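Local coordinates for protein nucleoside diphosphate kinase (Pyrobaculum aerophilum, PDB 1XQI) that probably transfers the terminal phosphate of ATP to nucleoside diphosphates through a phosphohistidine intermediate, supplying the cell with nucleoside triphosphates other than ATP, at residues L19-P24 with R185-E190; A42-V47 with E129-L134; E67-S72 with I103-L108; I92-D95 with E99-R102. The protein carries 6 engineered substitutions. One frame throughout, in Å; residues are numbered along the deposited sequence.

Interaction 1 of 4, residues L19-P24 with R185-E190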
loop_
_atom_site.group_PDB
_atom_site.type_symbol
_atom_site.label_atom_id
_atom_site.label_comp_id
_atom_site.label_asym_id
_atom_site.label_seq_id
_atom_site.Cartn_x
_atom_site.Cartn_y
_atom_site.Cartn_z
ATOM N N LEU A 19 -3.857 6.951 -12.120
ATOM C CA LEU A 19 -4.376 5.922 -11.242
ATOM C C LEU A 19 -3.905 4.569 -11.759
ATOM O O LEU A 19 -4.085 4.230 -12.959
ATOM C CB LEU A 19 -5.908 5.993 -11.249
ATOM C CG LEU A 19 -6.821 5.197 -10.303
ATOM C CD1 LEU A 19 -6.809 3.731 -10.606
ATOM C CD2 LEU A 19 -6.450 5.462 -8.859
ATOM N N LEU A 20 -3.324 3.794 -10.851
ATOM C CA LEU A 20 -2.929 2.432 -11.136
ATOM C C LEU A 20 -3.619 1.465 -10.173
ATOM O O LEU A 20 -3.664 1.711 -8.978
ATOM C CB LEU A 20 -1.391 2.294 -11.073
ATOM C CG LEU A 20 -0.990 0.869 -11.474
ATOM C CD1 LEU A 20 -0.435 0.707 -12.925
ATOM C CD2 LEU A 20 -0.069 0.320 -10.411
ATOM N N ILE A 21 -4.152 0.361 -10.699
ATOM C CA ILE A 21 -4.781 -0.696 -9.869
ATOM C C ILE A 21 -4.041 -2.007 -10.043
ATOM O O ILE A 21 -3.910 -2.488 -11.171
ATOM C CB ILE A 21 -6.240 -0.976 -10.283
ATOM C CG1 ILE A 21 -7.020 0.351 -10.348
ATOM C CG2 ILE A 21 -6.877 -2.023 -9.321
ATOM C CD1 ILE A 21 -8.463 0.217 -10.749
ATOM N N LEU A 22 -3.530 -2.571 -8.954
ATOM C CA LEU A 22 -3.053 -3.939 -9.004
ATOM C C LEU A 22 -4.302 -4.801 -8.828
ATOM O O LEU A 22 -5.026 -4.639 -7.855
ATOM C CB LEU A 22 -1.968 -4.234 -7.959
ATOM C CG LEU A 22 -0.579 -3.619 -8.212
ATOM C CD1 LEU A 22 -0.346 -3.158 -9.636
ATOM C CD2 LEU A 22 -0.273 -2.434 -7.293
ATOM N N LYS A 23 -4.540 -5.684 -9.797
ATOM C CA LYS A 23 -5.754 -6.528 -9.898
ATOM C C LYS A 23 -5.593 -7.779 -9.063
ATOM O O LYS A 23 -4.481 -8.096 -8.632
ATOM C CB LYS A 23 -5.995 -6.919 -11.361
ATOM C CG LYS A 23 -6.011 -5.741 -12.333
ATOM C CD LYS A 23 -6.590 -6.146 -13.692
ATOM C CE LYS A 23 -6.943 -4.908 -14.556
ATOM N NZ LYS A 23 -7.152 -5.294 -16.000
ATOM N N PRO A 24 -6.682 -8.505 -8.815
ATOM C CA PRO A 24 -6.534 -9.568 -7.806
ATOM C C PRO A 24 -5.410 -10.611 -8.057
ATOM O O PRO A 24 -4.698 -10.976 -7.098
ATOM C CB PRO A 24 -7.913 -10.179 -7.755
ATOM C CG PRO A 24 -8.849 -9.029 -8.260
ATOM C CD PRO A 24 -8.062 -8.412 -9.337
ATOM N N ARG A 185 -10.690 10.684 -8.568
ATOM C CA ARG A 185 -11.873 11.101 -7.733
ATOM C C ARG A 185 -12.732 9.890 -7.321
ATOM O O ARG A 185 -13.154 9.761 -6.180
ATOM C CB ARG A 185 -12.760 12.190 -8.429
ATOM C CG ARG A 185 -14.091 12.577 -7.609
ATOM C CD ARG A 185 -15.382 12.853 -8.491
ATOM N NE ARG A 185 -15.312 12.072 -9.743
ATOM C CZ ARG A 185 -15.742 10.808 -9.918
ATOM N NH1 ARG A 185 -16.359 10.136 -8.926
ATOM N NH2 ARG A 185 -15.558 10.220 -11.109
ATOM N N PHE A 186 -12.956 8.995 -8.270
ATOM C CA PHE A 186 -13.766 7.799 -8.043
ATOM C C PHE A 186 -13.361 7.001 -6.813
ATOM O O PHE A 186 -14.233 6.591 -6.068
ATOM C CB PHE A 186 -13.771 6.882 -9.281
ATOM C CG PHE A 186 -14.612 5.663 -9.096
ATOM C CD1 PHE A 186 -15.972 5.690 -9.398
ATOM C CD2 PHE A 186 -14.061 4.493 -8.564
ATOM C CE1 PHE A 186 -16.767 4.566 -9.180
ATOM C CE2 PHE A 186 -14.842 3.365 -8.363
ATOM C CZ PHE A 186 -16.197 3.402 -8.667
ATOM N N TRP A 187 -12.052 6.769 -6.624
ATOM C CA TRP A 187 -11.504 5.967 -5.515
ATOM C C TRP A 187 -11.056 6.735 -4.267
ATOM O O TRP A 187 -10.948 6.130 -3.216
ATOM C CB TRP A 187 -10.299 5.168 -5.994
ATOM C CG TRP A 187 -10.598 4.041 -6.922
ATOM C CD1 TRP A 187 -10.278 3.960 -8.250
ATOM C CD2 TRP A 187 -11.256 2.821 -6.590
ATOM N NE1 TRP A 187 -10.727 2.764 -8.778
ATOM C CE2 TRP A 187 -11.315 2.038 -7.781
ATOM C CE3 TRP A 187 -11.830 2.316 -5.410
ATOM C CZ2 TRP A 187 -11.908 0.769 -7.822
ATOM C CZ3 TRP A 187 -12.425 1.050 -5.445
ATOM C CH2 TRP A 187 -12.468 0.292 -6.656
ATOM N N PHE A 188 -10.765 8.031 -4.374
ATOM C CA PHE A 188 -10.190 8.797 -3.258
ATOM C C PHE A 188 -10.933 10.102 -2.964
ATOM O O PHE A 188 -11.210 10.884 -3.877
ATOM C CB PHE A 188 -8.675 9.075 -3.484
ATOM C CG PHE A 188 -7.844 7.815 -3.643
ATOM C CD1 PHE A 188 -7.491 7.353 -4.907
ATOM C CD2 PHE A 188 -7.462 7.077 -2.536
ATOM C CE1 PHE A 188 -6.767 6.201 -5.079
ATOM C CE2 PHE A 188 -6.721 5.899 -2.684
ATOM C CZ PHE A 188 -6.370 5.456 -3.957
ATOM N N ARG A 189 -11.250 10.343 -1.689
ATOM C CA ARG A 189 -11.698 11.683 -1.271
ATOM C C ARG A 189 -10.503 12.619 -1.394
ATOM O O ARG A 189 -9.368 12.171 -1.440
ATOM C CB ARG A 189 -12.205 11.696 0.181
ATOM C CG ARG A 189 -13.604 11.095 0.421
ATOM C CD ARG A 189 -13.553 9.589 0.710
ATOM N NE ARG A 189 -12.812 9.209 1.937
ATOM C CZ ARG A 189 -12.626 7.942 2.350
ATOM N NH1 ARG A 189 -13.129 6.923 1.644
ATOM N NH2 ARG A 189 -11.946 7.680 3.473
ATOM N N GLU A 190 -10.749 13.919 -1.458
ATOM C CA GLU A 190 -9.667 14.918 -1.478
ATOM C C GLU A 190 -8.574 14.655 -0.433
ATOM O O GLU A 190 -7.385 14.736 -0.729
ATOM C CB GLU A 190 -10.262 16.319 -1.285
ATOM C CG GLU A 190 -10.954 16.835 -2.534
ATOM C CD GLU A 190 -10.156 16.465 -3.790
ATOM O OE1 GLU A 190 -10.638 15.607 -4.574
ATOM O OE2 GLU A 190 -9.030 17.001 -3.964
#
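Leu19 and Ile21, alternate residues of strand 17-22, meet the indole of Trp187 and the ring of Phe188 where helix 177-187 runs out. Leu19 does most of the work. With its CG anti to the backbone N (chi1 -171°), it raises both methyls to the pyrrole side of the indole, CD1 and CD2 each 4.2 Å from Trp187 CD1. The same CD2 also reaches the edge of the Phe188 ring, 3.9 Å from CE1 and close to the ring plane. Ile21 extends CD1 to within 3.9 Å of Trp187 NE1, its side chain roughly perpendicular to that of the tryptophan. All four residues are buried. In the ferredoxin-like alpha/beta sandwich of NDP kinases, alternation along a strand serves two layers: Leu19 and Ile21 face this C-terminal helix, while Leu20 and Leu22 lie on the other side of the sheet. Ile21 also touches His172, the predicted phosphohistidine, on the adjacent strand. Further cover on the indole comes from Phe186, whose CD2 lies 3.6 Å above one face of the Trp187 ring, offset toward its rim, and from Phe62. The loose side is the chain around these aromatics: Arg185, Arg189 and the poorly ordered Glu190 are exposed to solvent.

Interaction 2 of 4, residues A42-V47 with E129-L134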
loop_
_atom_site.group_PDB
_atom_site.type_symbol
_atom_site.label_atom_id
_atom_site.label_comp_id
_atom_site.label_asym_id
_atom_site.label_seq_id
_atom_site.Cartn_x
_atom_site.Cartn_y
_atom_site.Cartn_z
ATOM N N ALA A 42 11.681 5.018 -11.026
ATOM C CA ALA A 42 11.584 5.904 -12.179
ATOM C C ALA A 42 11.507 7.359 -11.736
ATOM O O ALA A 42 11.724 8.270 -12.534
ATOM C CB ALA A 42 10.360 5.538 -13.037
ATOM N N GLY A 43 11.200 7.571 -10.462
ATOM C CA GLY A 43 11.004 8.914 -9.984
ATOM C C GLY A 43 9.538 9.260 -9.752
ATOM O O GLY A 43 9.238 10.375 -9.441
ATOM N N LEU A 44 8.599 8.344 -9.913
ATOM C CA LEU A 44 7.224 8.648 -9.515
ATOM C C LEU A 44 7.005 8.568 -7.990
ATOM O O LEU A 44 7.569 7.676 -7.327
ATOM C CB LEU A 44 6.260 7.716 -10.239
ATOM C CG LEU A 44 6.199 7.888 -11.758
ATOM C CD1 LEU A 44 5.923 6.545 -12.431
ATOM C CD2 LEU A 44 5.197 8.989 -12.179
ATOM N N LYS A 45 6.202 9.486 -7.428
ATOM C CA LYS A 45 5.860 9.403 -6.000
ATOM C C LYS A 45 4.478 8.775 -5.866
ATOM O O LYS A 45 3.597 9.083 -6.667
ATOM C CB LYS A 45 5.914 10.817 -5.312
ATOM N N ILE A 46 4.278 7.865 -4.904
ATOM C CA ILE A 46 2.925 7.376 -4.541
ATOM C C ILE A 46 2.266 8.404 -3.611
ATOM O O ILE A 46 2.782 8.673 -2.549
ATOM C CB ILE A 46 2.980 6.029 -3.784
ATOM C CG1 ILE A 46 3.538 4.921 -4.689
ATOM C CG2 ILE A 46 1.592 5.666 -3.143
ATOM C CD1 ILE A 46 3.708 3.570 -3.957
ATOM N N VAL A 47 1.141 8.991 -4.019
ATOM C CA VAL A 47 0.468 10.023 -3.195
ATOM C C VAL A 47 -0.893 9.526 -2.624
ATOM O O VAL A 47 -1.574 10.256 -1.895
ATOM C CB VAL A 47 0.303 11.394 -3.978
ATOM C CG1 VAL A 47 1.662 12.017 -4.410
ATOM C CG2 VAL A 47 -0.575 11.246 -5.155
ATOM N N GLU A 129 1.460 8.701 -19.513
ATOM C CA GLU A 129 2.243 7.996 -20.522
ATOM C C GLU A 129 3.352 7.122 -19.889
ATOM O O GLU A 129 3.576 5.986 -20.351
ATOM C CB GLU A 129 2.952 8.945 -21.478
ATOM C CG GLU A 129 2.160 10.027 -22.056
ATOM C CD GLU A 129 3.070 11.224 -22.389
ATOM O OE1 GLU A 129 2.643 12.385 -22.071
ATOM O OE2 GLU A 129 4.218 11.000 -22.926
ATOM N N ILE A 130 4.063 7.693 -18.900
ATOM C CA ILE A 130 5.188 7.025 -18.224
ATOM C C ILE A 130 4.751 5.636 -17.724
ATOM O O ILE A 130 5.310 4.603 -18.152
ATOM C CB ILE A 130 5.774 7.870 -17.034
ATOM C CG1 ILE A 130 6.560 9.084 -17.513
ATOM C CG2 ILE A 130 6.632 6.979 -16.115
ATOM C CD1 ILE A 130 7.483 8.790 -18.655
ATOM N N VAL A 131 3.733 5.647 -16.864
ATOM C CA VAL A 131 3.037 4.462 -16.361
ATOM C C VAL A 131 2.474 3.556 -17.467
ATOM O O VAL A 131 2.627 2.335 -17.418
ATOM C CB VAL A 131 1.947 4.859 -15.314
ATOM C CG1 VAL A 131 1.114 3.673 -14.901
ATOM C CG2 VAL A 131 2.617 5.549 -14.077
ATOM N N ARG A 132 1.818 4.116 -18.468
ATOM C CA ARG A 132 1.496 3.309 -19.633
ATOM C C ARG A 132 2.723 2.675 -20.308
ATOM O O ARG A 132 2.683 1.493 -20.694
ATOM C CB ARG A 132 0.683 4.110 -20.626
ATOM C CG ARG A 132 -0.777 4.162 -20.293
ATOM C CD ARG A 132 -1.431 5.178 -21.212
ATOM N NE ARG A 132 -2.492 4.539 -21.969
ATOM C CZ ARG A 132 -2.436 4.317 -23.275
ATOM N NH1 ARG A 132 -1.368 4.697 -23.987
ATOM N NH2 ARG A 132 -3.455 3.723 -23.865
ATOM N N LYS A 133 3.814 3.430 -20.428
ATOM C CA LYS A 133 5.044 2.894 -21.006
ATOM C C LYS A 133 5.610 1.758 -20.135
ATOM O O LYS A 133 5.926 0.664 -20.656
ATOM C CB LYS A 133 6.092 3.993 -21.248
ATOM C CG LYS A 133 7.271 3.582 -22.169
ATOM C CD LYS A 133 8.493 4.531 -22.037
ATOM C CE LYS A 133 8.806 4.808 -20.514
ATOM N NZ LYS A 133 9.996 5.645 -20.297
ATOM N N LEU A 134 5.728 2.004 -18.826
ATOM C CA LEU A 134 6.294 1.018 -17.920
ATOM C C LEU A 134 5.504 -0.307 -17.852
ATOM O O LEU A 134 6.092 -1.378 -17.630
ATOM C CB LEU A 134 6.440 1.613 -16.528
ATOM C CG LEU A 134 7.777 2.213 -16.100
ATOM C CD1 LEU A 134 8.428 2.940 -17.231
ATOM C CD2 LEU A 134 7.637 3.145 -14.878
#
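Ala42 and Leu44 pack on Ile130, Val131 and Leu134 in a purely apolar contact between the turn that joins helix 32-42 to strand 45-52 and one flank of helix 127-135. In the ferredoxin-like fold these two helices lie on the same side of the antiparallel sheet, and the turn packs against the second of them. Leu44 carries most of the contact. Its CG stands beside the backbone N and anti to the carbonyl carbon (chi1 -65°), and the single methyl CD1 reaches two successive residues of the helix, 3.8 Å from Ile130 CG2 and 3.8 Å from Val131 CG2. One turn further along the helix, the methyl of Ala42 lies 4.1 Å from Leu134 CD2, a lighter touch at the exposed margin of the contact. The chain can bend between these two positions because Gly43 ends its helix with a Schellman motif. At its positive phi of 105° a CB would be jammed against the carbonyl O of Ala42. On another flank of helix 127-135, the exposed Arg132 probably binds ATP, as in related enzymes. Inward from the contact, Leu44 and Val131 both rest on Leu122 of strand 117-123, and Val131 continues to Thr18 and Leu20 of strand 17-22. Phe39 of helix 32-42 touches both Leu44 and Leu134, joining the two helices, while Ile46 on the following strand packs on Met51 of the second subunit.

Interaction 3 of 4, residues E67-S72 with I103-L108. Engineered in segment 67-72: Gln71 (natural residue Arg). Engineered in segment 103-108: Asn107 (natural residue Ser).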
loop_
_atom_site.group_PDB
_atom_site.type_symbol
_atom_site.label_atom_id
_atom_site.label_comp_id
_atom_site.label_asym_id
_atom_site.label_seq_id
_atom_site.Cartn_x
_atom_site.Cartn_y
_atom_site.Cartn_z
ATOM N N GLU A 67 -21.306 4.022 -25.170
ATOM C CA GLU A 67 -21.410 3.100 -26.318
ATOM C C GLU A 67 -20.072 3.023 -27.001
ATOM O O GLU A 67 -19.646 1.936 -27.434
ATOM C CB GLU A 67 -22.479 3.534 -27.312
ATOM C CG GLU A 67 -22.476 2.766 -28.627
ATOM C CD GLU A 67 -23.382 3.412 -29.699
ATOM O OE1 GLU A 67 -23.422 4.686 -29.773
ATOM O OE2 GLU A 67 -24.045 2.643 -30.453
ATOM N N GLU A 68 -19.401 4.176 -27.050
ATOM C CA GLU A 68 -18.110 4.300 -27.712
ATOM C C GLU A 68 -17.102 3.296 -27.139
ATOM O O GLU A 68 -16.551 2.484 -27.867
ATOM C CB GLU A 68 -17.632 5.733 -27.567
ATOM C CG GLU A 68 -16.297 6.067 -28.168
ATOM C CD GLU A 68 -15.866 7.442 -27.680
ATOM O OE1 GLU A 68 -15.919 8.421 -28.473
ATOM O OE2 GLU A 68 -15.518 7.552 -26.470
ATOM N N TRP A 69 -16.914 3.343 -25.826
ATOM C CA TRP A 69 -16.052 2.405 -25.126
ATOM C C TRP A 69 -16.447 0.938 -25.257
ATOM O O TRP A 69 -15.581 0.071 -25.453
ATOM C CB TRP A 69 -16.005 2.752 -23.653
ATOM C CG TRP A 69 -14.937 1.983 -22.913
ATOM C CD1 TRP A 69 -13.608 2.309 -22.817
ATOM C CD2 TRP A 69 -15.110 0.769 -22.157
ATOM N NE1 TRP A 69 -12.957 1.379 -22.051
ATOM C CE2 TRP A 69 -13.854 0.425 -21.631
ATOM C CE3 TRP A 69 -16.201 -0.060 -21.886
ATOM C CZ2 TRP A 69 -13.657 -0.711 -20.841
ATOM C CZ3 TRP A 69 -16.004 -1.206 -21.098
ATOM C CH2 TRP A 69 -14.745 -1.510 -20.579
ATOM N N LEU A 70 -17.742 0.657 -25.114
ATOM C CA LEU A 70 -18.270 -0.717 -25.261
ATOM C C LEU A 70 -18.008 -1.238 -26.654
ATOM O O LEU A 70 -17.455 -2.317 -26.807
ATOM C CB LEU A 70 -19.778 -0.772 -24.966
ATOM C CG LEU A 70 -20.178 -0.418 -23.547
ATOM C CD1 LEU A 70 -21.646 -0.303 -23.454
ATOM C CD2 LEU A 70 -19.676 -1.455 -22.595
ATOM N N GLN A 71 -18.396 -0.434 -27.649
ATOM C CA GLN A 71 -18.165 -0.721 -29.062
ATOM C C GLN A 71 -16.725 -1.163 -29.329
ATOM O O GLN A 71 -16.489 -2.253 -29.890
ATOM C CB GLN A 71 -18.557 0.485 -29.934
ATOM C CG GLN A 71 -18.473 0.265 -31.457
ATOM C CD GLN A 71 -19.215 1.351 -32.253
ATOM O OE1 GLN A 71 -20.447 1.467 -32.201
ATOM N NE2 GLN A 71 -18.461 2.136 -33.009
ATOM N N SER A 72 -15.762 -0.351 -28.895
ATOM C CA SER A 72 -14.376 -0.630 -29.246
ATOM C C SER A 72 -13.826 -1.857 -28.496
ATOM O O SER A 72 -13.122 -2.683 -29.100
ATOM C CB SER A 72 -13.483 0.633 -29.126
ATOM O OG SER A 72 -13.082 0.889 -27.783
ATOM N N ILE A 103 -20.630 -7.748 -22.409
ATOM C CA ILE A 103 -20.218 -9.059 -21.923
ATOM C C ILE A 103 -18.803 -9.000 -21.328
ATOM O O ILE A 103 -18.579 -9.529 -20.218
ATOM C CB ILE A 103 -20.335 -10.188 -23.018
ATOM C CG1 ILE A 103 -21.796 -10.364 -23.467
ATOM C CG2 ILE A 103 -19.787 -11.494 -22.493
ATOM C CD1 ILE A 103 -22.070 -11.591 -24.295
ATOM N N ILE A 104 -17.871 -8.368 -22.058
ATOM C CA ILE A 104 -16.534 -8.081 -21.553
ATOM C C ILE A 104 -16.581 -7.289 -20.236
ATOM O O ILE A 104 -15.870 -7.631 -19.266
ATOM C CB ILE A 104 -15.698 -7.232 -22.563
ATOM C CG1 ILE A 104 -15.471 -7.989 -23.885
ATOM C CG2 ILE A 104 -14.372 -6.733 -21.904
ATOM C CD1 ILE A 104 -14.858 -7.122 -24.947
ATOM N N LYS A 105 -17.405 -6.241 -20.192
ATOM C CA LYS A 105 -17.518 -5.466 -18.956
ATOM C C LYS A 105 -17.935 -6.356 -17.754
ATOM O O LYS A 105 -17.408 -6.200 -16.655
ATOM C CB LYS A 105 -18.428 -4.237 -19.120
ATOM C CG LYS A 105 -18.584 -3.406 -17.844
ATOM C CD LYS A 105 -18.894 -1.964 -18.156
ATOM C CE LYS A 105 -19.285 -1.226 -16.922
ATOM N NZ LYS A 105 -19.451 0.249 -17.234
ATOM N N ARG A 106 -18.853 -7.297 -17.975
ATOM C CA ARG A 106 -19.288 -8.234 -16.923
ATOM C C ARG A 106 -18.176 -9.157 -16.477
ATOM O O ARG A 106 -18.101 -9.517 -15.295
ATOM C CB ARG A 106 -20.522 -9.040 -17.366
ATOM C CG ARG A 106 -21.838 -8.252 -17.171
ATOM C CD ARG A 106 -23.081 -8.803 -17.951
ATOM N NE ARG A 106 -23.349 -10.203 -17.607
ATOM C CZ ARG A 106 -23.822 -10.618 -16.430
ATOM N NH1 ARG A 106 -24.106 -9.734 -15.469
ATOM N NH2 ARG A 106 -24.008 -11.921 -16.213
ATOM N N ASN A 107 -17.313 -9.520 -17.424
ATOM C CA ASN A 107 -16.161 -10.363 -17.149
ATOM C C ASN A 107 -15.084 -9.555 -16.419
ATOM O O ASN A 107 -14.436 -10.052 -15.517
ATOM C CB ASN A 107 -15.579 -10.920 -18.446
ATOM C CG ASN A 107 -16.406 -12.050 -19.043
ATOM O OD1 ASN A 107 -17.286 -12.622 -18.387
ATOM N ND2 ASN A 107 -16.103 -12.404 -20.300
ATOM N N LEU A 108 -14.901 -8.307 -16.845
ATOM C CA LEU A 108 -14.047 -7.377 -16.149
ATOM C C LEU A 108 -14.492 -7.276 -14.678
ATOM O O LEU A 108 -13.657 -7.366 -13.752
ATOM C CB LEU A 108 -14.098 -6.017 -16.838
ATOM C CG LEU A 108 -12.900 -5.096 -16.664
ATOM C CD1 LEU A 108 -11.578 -5.895 -16.523
ATOM C CD2 LEU A 108 -12.814 -4.102 -17.839
#
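Both segments are helical throughout, one at the start of helix 67-84 and the other within helix 97-112, as the bonds Ser72 N to Glu68 O and Leu108 N to Ile104 O attest. Their backbones stay well apart, the CA atoms of Trp69 and Lys105 being 10.1 Å from each other, and side chains bridge the gap, chiefly the indole of Trp69 in the first turn of its helix. A chi1 of -169° sends that indole away from its own backbone N, and its six-membered ring comes near the other helix although the CB does not point there. Trp69 CZ3 lies 4.2 Å from Lys105 CD, the lysine chain running at about a right angle to the tryptophan side chain, and Trp69 CH2 lies 4.2 Å from Leu108 CD2, which sits at the ring edge near its plane. Lys105 is buried and extended, and its aliphatic part serves this contact: NZ is held by the carbonyl oxygens of Glu60, Tyr63 and Pro64, which probably compensate its buried charge. This is helix-to-helix packing of the start of the insert of this NDP kinase, residues 68-100, against helix 97-112, which begins within the insert and runs on past its end. It probably lies beside the nucleotide site, since the Leu108 side chain is about 4 Å from that of Lys23, an ATP-binding residue by similarity.

Interaction 4 of 4, residues I92-D95 with E99-R102; sequences IGTD and EVGR
Ile92, just before the turn at Gly93, starts the contact by reaching Val100 with the end of its side chain. Its CG1 takes the crowded position between backbone N and carbonyl carbon (chi1 43°), and CD1 ends 3.9 Å from Val100 CG2, the two side chains crossing at about a right angle. Gly93 then turns the chain with a positive phi of 88°, at which a CB would collide with the carbonyl O of Ile92. Thr94 comes next and works with both branches. Its CG2 settles 3.9 Å from Glu99 CB and 4.1 Å from Val100 CG2, while OG1, pointing away from its own backbone N at a chi1 of 175°, donates a weak hydrogen bond of 3.4 Å to Glu99 OE1. The stronger partner of that hydroxyl is the backbone N of Asp96, so OG1 bridges the loop and the first turn of helix 97-112. Replacing Thr94 by a valine would probably leave Asp96 N without its hydroxyl acceptor and the Glu99 carboxylate freer to swing into solvent, even if the apolar packing survived. Asp95 turns its CB away from the helix and spends its carboxylate on a salt bridge with Arg89; its backbone comes near Val100 CG2. The chemistry is thus divided: buried Val100, also touching Leu77 of helix 67-84, gives an apolar footing, and this packing, with the Thr94 to Asp96 bond, probably contributes more than the weak link to Glu99.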
loop_
_atom_site.group_PDB
_atom_site.type_symbol
_atom_site.label_atom_id
_atom_site.label_comp_id
_atom_site.label_asym_id
_atom_site.label_seq_id
_atom_site.Cartn_x
_atom_site.Cartn_y
_atom_site.Cartn_z
ATOM N N ILE A 92 -20.638 -16.706 -27.464
ATOM C CA ILE A 92 -21.189 -15.796 -26.459
ATOM C C ILE A 92 -22.592 -15.305 -26.812
ATOM O O ILE A 92 -23.133 -14.406 -26.151
ATOM C CB ILE A 92 -20.272 -14.573 -26.203
ATOM C CG1 ILE A 92 -19.727 -13.998 -27.523
ATOM C CG2 ILE A 92 -19.160 -14.902 -25.204
ATOM C CD1 ILE A 92 -19.129 -12.599 -27.370
ATOM N N GLY A 93 -23.164 -15.838 -27.875
ATOM C CA GLY A 93 -24.549 -15.554 -28.205
ATOM C C GLY A 93 -24.838 -14.327 -29.059
ATOM O O GLY A 93 -25.983 -14.158 -29.525
ATOM N N THR A 94 -23.840 -13.466 -29.270
ATOM C CA THR A 94 -24.048 -12.273 -30.096
ATOM C C THR A 94 -22.797 -11.916 -30.921
ATOM O O THR A 94 -21.696 -12.303 -30.561
ATOM C CB THR A 94 -24.457 -11.039 -29.234
ATOM O OG1 THR A 94 -24.531 -9.874 -30.077
ATOM C CG2 THR A 94 -23.433 -10.778 -28.110
ATOM N N ASP A 95 -22.949 -11.169 -32.005
ATOM C CA ASP A 95 -21.766 -10.545 -32.641
ATOM C C ASP A 95 -21.872 -9.020 -32.690
ATOM O O ASP A 95 -21.122 -8.374 -33.433
ATOM C CB ASP A 95 -21.472 -11.102 -34.053
ATOM C CG ASP A 95 -22.666 -10.963 -35.022
ATOM O OD1 ASP A 95 -22.636 -11.642 -36.072
ATOM O OD2 ASP A 95 -23.625 -10.202 -34.756
ATOM N N GLU A 99 -22.990 -5.106 -27.515
ATOM C CA GLU A 99 -23.420 -6.236 -26.677
ATOM C C GLU A 99 -22.222 -7.059 -26.208
ATOM O O GLU A 99 -22.209 -7.568 -25.085
ATOM C CB GLU A 99 -24.498 -7.107 -27.378
ATOM C CG GLU A 99 -25.961 -6.577 -27.179
ATOM C CD GLU A 99 -26.996 -7.262 -28.093
ATOM O OE1 GLU A 99 -26.986 -8.516 -28.208
ATOM O OE2 GLU A 99 -27.845 -6.557 -28.707
ATOM N N VAL A 100 -21.221 -7.177 -27.067
ATOM C CA VAL A 100 -19.958 -7.850 -26.735
ATOM C C VAL A 100 -19.163 -7.029 -25.676
ATOM O O VAL A 100 -18.653 -7.588 -24.728
ATOM C CB VAL A 100 -19.087 -8.134 -28.024
ATOM C CG1 VAL A 100 -17.733 -8.688 -27.659
ATOM C CG2 VAL A 100 -19.786 -9.084 -28.969
ATOM N N GLY A 101 -19.074 -5.714 -25.856
ATOM C CA GLY A 101 -18.541 -4.824 -24.853
ATOM C C GLY A 101 -19.233 -4.965 -23.492
ATOM O O GLY A 101 -18.590 -4.825 -22.433
ATOM N N ARG A 102 -20.527 -5.258 -23.493
ATOM C CA ARG A 102 -21.241 -5.401 -22.221
ATOM C C ARG A 102 -20.877 -6.750 -21.578
ATOM O O ARG A 102 -20.796 -6.860 -20.360
ATOM C CB ARG A 102 -22.763 -5.210 -22.380
ATOM C CG ARG A 102 -23.177 -3.791 -22.738
ATOM C CD ARG A 102 -24.703 -3.543 -22.880
ATOM N NE ARG A 102 -25.010 -2.213 -22.342
ATOM C CZ ARG A 102 -25.496 -1.207 -23.045
ATOM N NH1 ARG A 102 -25.795 -1.391 -24.347
ATOM N NH2 ARG A 102 -25.706 -0.029 -22.448
#

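In the fold
From the N terminus, strand 17-22 opens the longest loop, which closes only when interaction 1 brings in the end of helix 177-187. Inside it, residues 42-47 open a second loop, closed by helix 127-135 in interaction 2. Interaction 3, between helices 67-84 and 97-112, nests within that, and interaction 4 is innermost, so none cross. Interactions 1 and 2 reach the same sheet and meet where Leu20 CD1 lies 3.9 Å from Val131 CG1. Interactions 3 and 4 share helix 97-112 and tie the insert to it; Leu70 CD2 lies 3.5 Å from Gly101 O. Interaction 2 lies across the chain's centre from this pair, its centre about 27 Å from that of interaction 3.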